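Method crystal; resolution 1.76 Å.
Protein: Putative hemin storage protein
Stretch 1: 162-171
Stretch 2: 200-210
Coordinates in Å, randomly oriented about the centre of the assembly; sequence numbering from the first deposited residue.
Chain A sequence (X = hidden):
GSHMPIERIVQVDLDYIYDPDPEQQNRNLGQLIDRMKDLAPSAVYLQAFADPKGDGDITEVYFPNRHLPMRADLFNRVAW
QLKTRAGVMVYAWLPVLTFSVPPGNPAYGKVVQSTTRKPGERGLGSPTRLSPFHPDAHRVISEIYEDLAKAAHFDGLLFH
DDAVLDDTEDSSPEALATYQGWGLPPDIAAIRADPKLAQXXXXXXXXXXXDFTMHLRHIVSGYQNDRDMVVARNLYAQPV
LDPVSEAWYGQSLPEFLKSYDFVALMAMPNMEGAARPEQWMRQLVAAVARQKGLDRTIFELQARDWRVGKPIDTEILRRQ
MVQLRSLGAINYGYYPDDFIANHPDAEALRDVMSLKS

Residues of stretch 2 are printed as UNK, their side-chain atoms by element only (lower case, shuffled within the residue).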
# COMPACT_ATOMS: atom_id res chain seq x y z
N ASP A 162 5.43 -0.43 -0.23
CA ASP A 162 6.83 -0.37 -0.65
C ASP A 162 7.57 0.74 0.07
O ASP A 162 8.80 0.76 0.06
CB ASP A 162 6.95 -0.15 -2.17
CG ASP A 162 6.54 1.24 -2.58
OD1 ASP A 162 5.39 1.64 -2.28
OD2 ASP A 162 7.37 1.95 -3.18
N ALA A 163 6.82 1.65 0.68
CA ALA A 163 7.37 2.79 1.40
C ALA A 163 7.88 2.37 2.79
O ALA A 163 7.24 2.59 3.82
CB ALA A 163 6.32 3.89 1.51
N VAL A 164 9.04 1.73 2.77
CA VAL A 164 9.72 1.30 3.99
C VAL A 164 11.18 1.71 3.88
O VAL A 164 11.71 1.81 2.78
CB VAL A 164 9.66 -0.24 4.23
CG1 VAL A 164 8.25 -0.67 4.57
CG2 VAL A 164 10.19 -1.00 3.01
N LEU A 165 11.81 1.95 5.03
CA LEU A 165 13.25 2.16 5.12
C LEU A 165 13.74 1.41 6.35
O LEU A 165 13.10 1.48 7.40
CB LEU A 165 13.60 3.64 5.25
CG LEU A 165 13.29 4.56 4.06
CD1 LEU A 165 13.44 6.02 4.47
CD2 LEU A 165 14.21 4.23 2.88
N ASP A 166 14.85 0.68 6.26
CA ASP A 166 15.32 0.01 7.47
C ASP A 166 16.38 0.85 8.18
O ASP A 166 16.60 2.00 7.82
CB ASP A 166 15.81 -1.42 7.18
CG ASP A 166 17.08 -1.48 6.34
OD1 ASP A 166 17.92 -0.56 6.41
OD2 ASP A 166 17.25 -2.48 5.63
N ASP A 167 17.00 0.29 9.22
CA ASP A 167 17.87 1.10 10.07
C ASP A 167 19.29 1.21 9.51
O ASP A 167 20.19 1.69 10.20
CB ASP A 167 17.89 0.53 11.50
CG ASP A 167 18.25 -0.94 11.56
OD1 ASP A 167 18.44 -1.57 10.50
OD2 ASP A 167 18.33 -1.47 12.69
N THR A 168 19.48 0.81 8.25
CA THR A 168 20.73 1.03 7.53
C THR A 168 20.53 1.93 6.31
O THR A 168 21.45 2.14 5.51
CB THR A 168 21.36 -0.30 7.05
OG1 THR A 168 20.54 -0.87 6.01
CG2 THR A 168 21.50 -1.28 8.20
N GLU A 169 19.30 2.46 6.18
CA GLU A 169 18.89 3.23 5.01
C GLU A 169 18.29 4.57 5.44
O GLU A 169 17.90 4.72 6.60
CB GLU A 169 17.82 2.46 4.22
CG GLU A 169 18.30 1.12 3.67
CD GLU A 169 17.15 0.27 3.13
OE1 GLU A 169 17.39 -0.55 2.23
OE2 GLU A 169 16.00 0.43 3.61
N ASP A 170 18.20 5.57 4.56
CA ASP A 170 18.81 5.67 3.24
C ASP A 170 20.23 6.22 3.43
O ASP A 170 20.40 7.25 4.08
CB ASP A 170 17.92 6.59 2.38
CG ASP A 170 18.38 6.71 0.95
OD1 ASP A 170 19.52 6.33 0.62
OD2 ASP A 170 17.56 7.21 0.15
N SER A 171 21.24 5.53 2.89
CA SER A 171 22.64 5.93 3.09
C SER A 171 23.23 6.71 1.91
O SER A 171 24.43 7.00 1.87
CB SER A 171 23.50 4.69 3.37
OG SER A 171 23.49 3.81 2.26
N UNK A 200 15.84 9.74 17.09
CA UNK A 200 15.48 10.95 16.34
C UNK A 200 15.51 10.68 14.85
O UNK A 200 14.66 11.17 14.09
c UNK A 200 16.44 12.09 16.69
c UNK A 200 17.36 13.57 18.49
c UNK A 200 16.26 12.62 18.10
n UNK A 200 17.24 14.17 19.67
o UNK A 200 18.32 13.77 17.74
N UNK A 201 16.50 9.90 14.43
CA UNK A 201 16.66 9.55 13.03
C UNK A 201 15.50 8.69 12.54
O UNK A 201 14.94 8.94 11.46
c UNK A 201 19.48 4.99 10.61
c UNK A 201 18.35 9.41 10.35
c UNK A 201 18.35 8.53 11.39
c UNK A 201 18.00 8.83 12.83
c UNK A 201 18.81 7.28 10.87
c UNK A 201 19.71 5.20 9.24
c UNK A 201 19.04 7.46 9.49
c UNK A 201 19.49 6.43 8.66
n UNK A 201 18.75 8.77 9.19
c UNK A 201 19.04 6.02 11.43
N UNK A 202 15.13 7.68 13.33
CA UNK A 202 13.99 6.83 13.01
C UNK A 202 12.72 7.67 12.82
O UNK A 202 12.03 7.54 11.81
o UNK A 202 12.56 5.05 13.84
c UNK A 202 13.76 5.77 14.09
N UNK A 203 12.42 8.53 13.79
CA UNK A 203 11.22 9.36 13.72
C UNK A 203 11.28 10.33 12.54
O UNK A 203 10.27 10.59 11.89
c UNK A 203 8.52 7.90 16.96
n UNK A 203 7.14 7.43 16.65
c UNK A 203 9.13 8.68 15.80
c UNK A 203 11.02 10.13 15.03
c UNK A 203 10.50 9.25 16.16
N UNK A 204 12.47 10.85 12.27
CA UNK A 204 12.68 11.76 11.16
C UNK A 204 12.37 11.11 9.81
O UNK A 204 11.73 11.71 8.94
N UNK A 205 12.83 9.88 9.63
CA UNK A 205 12.58 9.18 8.37
C UNK A 205 11.09 8.87 8.21
O UNK A 205 10.55 8.97 7.11
c UNK A 205 13.39 7.89 8.29
c UNK A 205 14.88 8.15 8.03
n UNK A 205 16.36 4.79 9.02
c UNK A 205 15.83 6.17 9.23
c UNK A 205 15.65 6.85 7.87
N UNK A 206 10.45 8.49 9.31
CA UNK A 206 9.00 8.23 9.28
C UNK A 206 8.26 9.47 8.81
O UNK A 206 7.41 9.38 7.91
c UNK A 206 8.93 5.97 12.47
c UNK A 206 8.48 7.78 10.66
c UNK A 206 8.97 6.36 10.96
c UNK A 206 6.94 7.89 10.75
N UNK A 207 8.61 10.62 9.37
CA UNK A 207 7.94 11.86 9.00
C UNK A 207 8.29 12.29 7.58
O UNK A 207 7.45 12.85 6.87
n UNK A 207 7.45 13.13 15.84
c UNK A 207 7.76 13.94 12.27
n UNK A 207 9.33 13.36 14.54
c UNK A 207 8.28 12.97 10.01
n UNK A 207 7.24 13.65 13.61
c UNK A 207 8.00 13.38 14.66
c UNK A 207 7.59 12.75 11.34
N UNK A 208 9.53 12.03 7.16
CA UNK A 208 9.94 12.39 5.81
C UNK A 208 9.10 11.65 4.76
O UNK A 208 8.62 12.26 3.79
c UNK A 208 12.43 13.98 4.22
c UNK A 208 12.89 13.74 1.89
c UNK A 208 12.90 14.51 3.04
c UNK A 208 11.94 11.92 3.11
c UNK A 208 11.95 12.68 4.28
o UNK A 208 13.36 14.27 0.71
c UNK A 208 12.41 12.44 1.93
c UNK A 208 11.43 12.11 5.58
N UNK A 209 8.95 10.34 4.93
CA UNK A 209 8.13 9.55 4.00
C UNK A 209 6.68 10.02 4.02
O UNK A 209 6.03 10.11 2.97
c UNK A 209 9.55 7.38 4.05
c UNK A 209 8.20 8.05 4.32
c UNK A 209 9.93 7.51 2.57
c UNK A 209 9.50 5.91 4.49
N UNK A 210 6.15 10.30 5.21
CA UNK A 210 4.78 10.79 5.29
C UNK A 210 4.63 12.12 4.56
O UNK A 210 3.68 12.31 3.78
c UNK A 210 4.32 10.95 6.75
c UNK A 210 4.18 9.58 7.41
c UNK A 210 3.00 11.73 6.81
c UNK A 210 3.96 9.63 8.95
O HOH W 1 13.66 3.85 8.77

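Stretch 2 is helical throughout, and stretch 1 is an irregular segment with a type I beta turn from Asp166 to Glu169.

Position 200 has three side-chain carbons, the third carrying one oxygen and one nitrogen. It is exposed and does not reach stretch 1. This is Gln200.

Position 201 has one carbon, then fused five- and six-membered rings holding eight carbons and one nitrogen. The six-membered ring lies against the turn, with one carbon 3.1 Å from Glu169 O and another 3.4 Å from Asp167 O. Only tryptophan has such a ring system, so this is Trp201. Asp167 O sits at the ring edge, near its plane.

Position 202 has one carbon and one oxygen, unbranched. It is buried but does not touch stretch 1. This is Ser202.

Position 203 has four carbons in a row ending in nitrogen. It does not reach stretch 1. This is Lys203.

Position 204 has no side-chain atoms. An ideal CB here would lie 3.2 Å from Gln200 O. This is Gly204.

Position 205 again has four carbons in a row ending in nitrogen, but CA-to-CB points toward stretch 1. The nitrogen lies 2.9 Å from Glu169 O and 3.0 Å from Asp166 O. This is Lys205. Its NZ donates a hydrogen bond to Glu169 O.

Position 206 has four carbons, forked at the first, with one arm two carbons long. CA-to-CB points away from stretch 1. This is Ile206.

Position 207 has three carbons, a nitrogen, then a carbon carrying two more nitrogens. This guanidinium group is exposed and out of reach. This is Arg207.

Position 208 has one carbon, then a six-carbon ring bearing one oxygen. CA-to-CB points sideways, and the side chain makes no contact with stretch 1. This is Tyr208.

Position 209 has four carbons, forked at the second. One terminal carbon is 3.9 Å from Leu165 CD1. This is Leu209, and that carbon is CD1.

Position 210 has four carbons, forked at the first, with one arm two carbons long. It does not reach stretch 1. This is Ile210.

The contact uses Trp201, Lys205 and Leu209, spaced four apart and so on one side of the helix. Leu209 packs on Leu165, whose CD1 also lies 4.1 Å from Lys205 CD. Lys205 brings its charged end to backbone carbonyls of the turn. A water accepts from Lys205 NZ at 2.9 Å and donates to Leu165 O at 2.8 Å.

Stretch 2 200-210: QWSKGKIRYLI
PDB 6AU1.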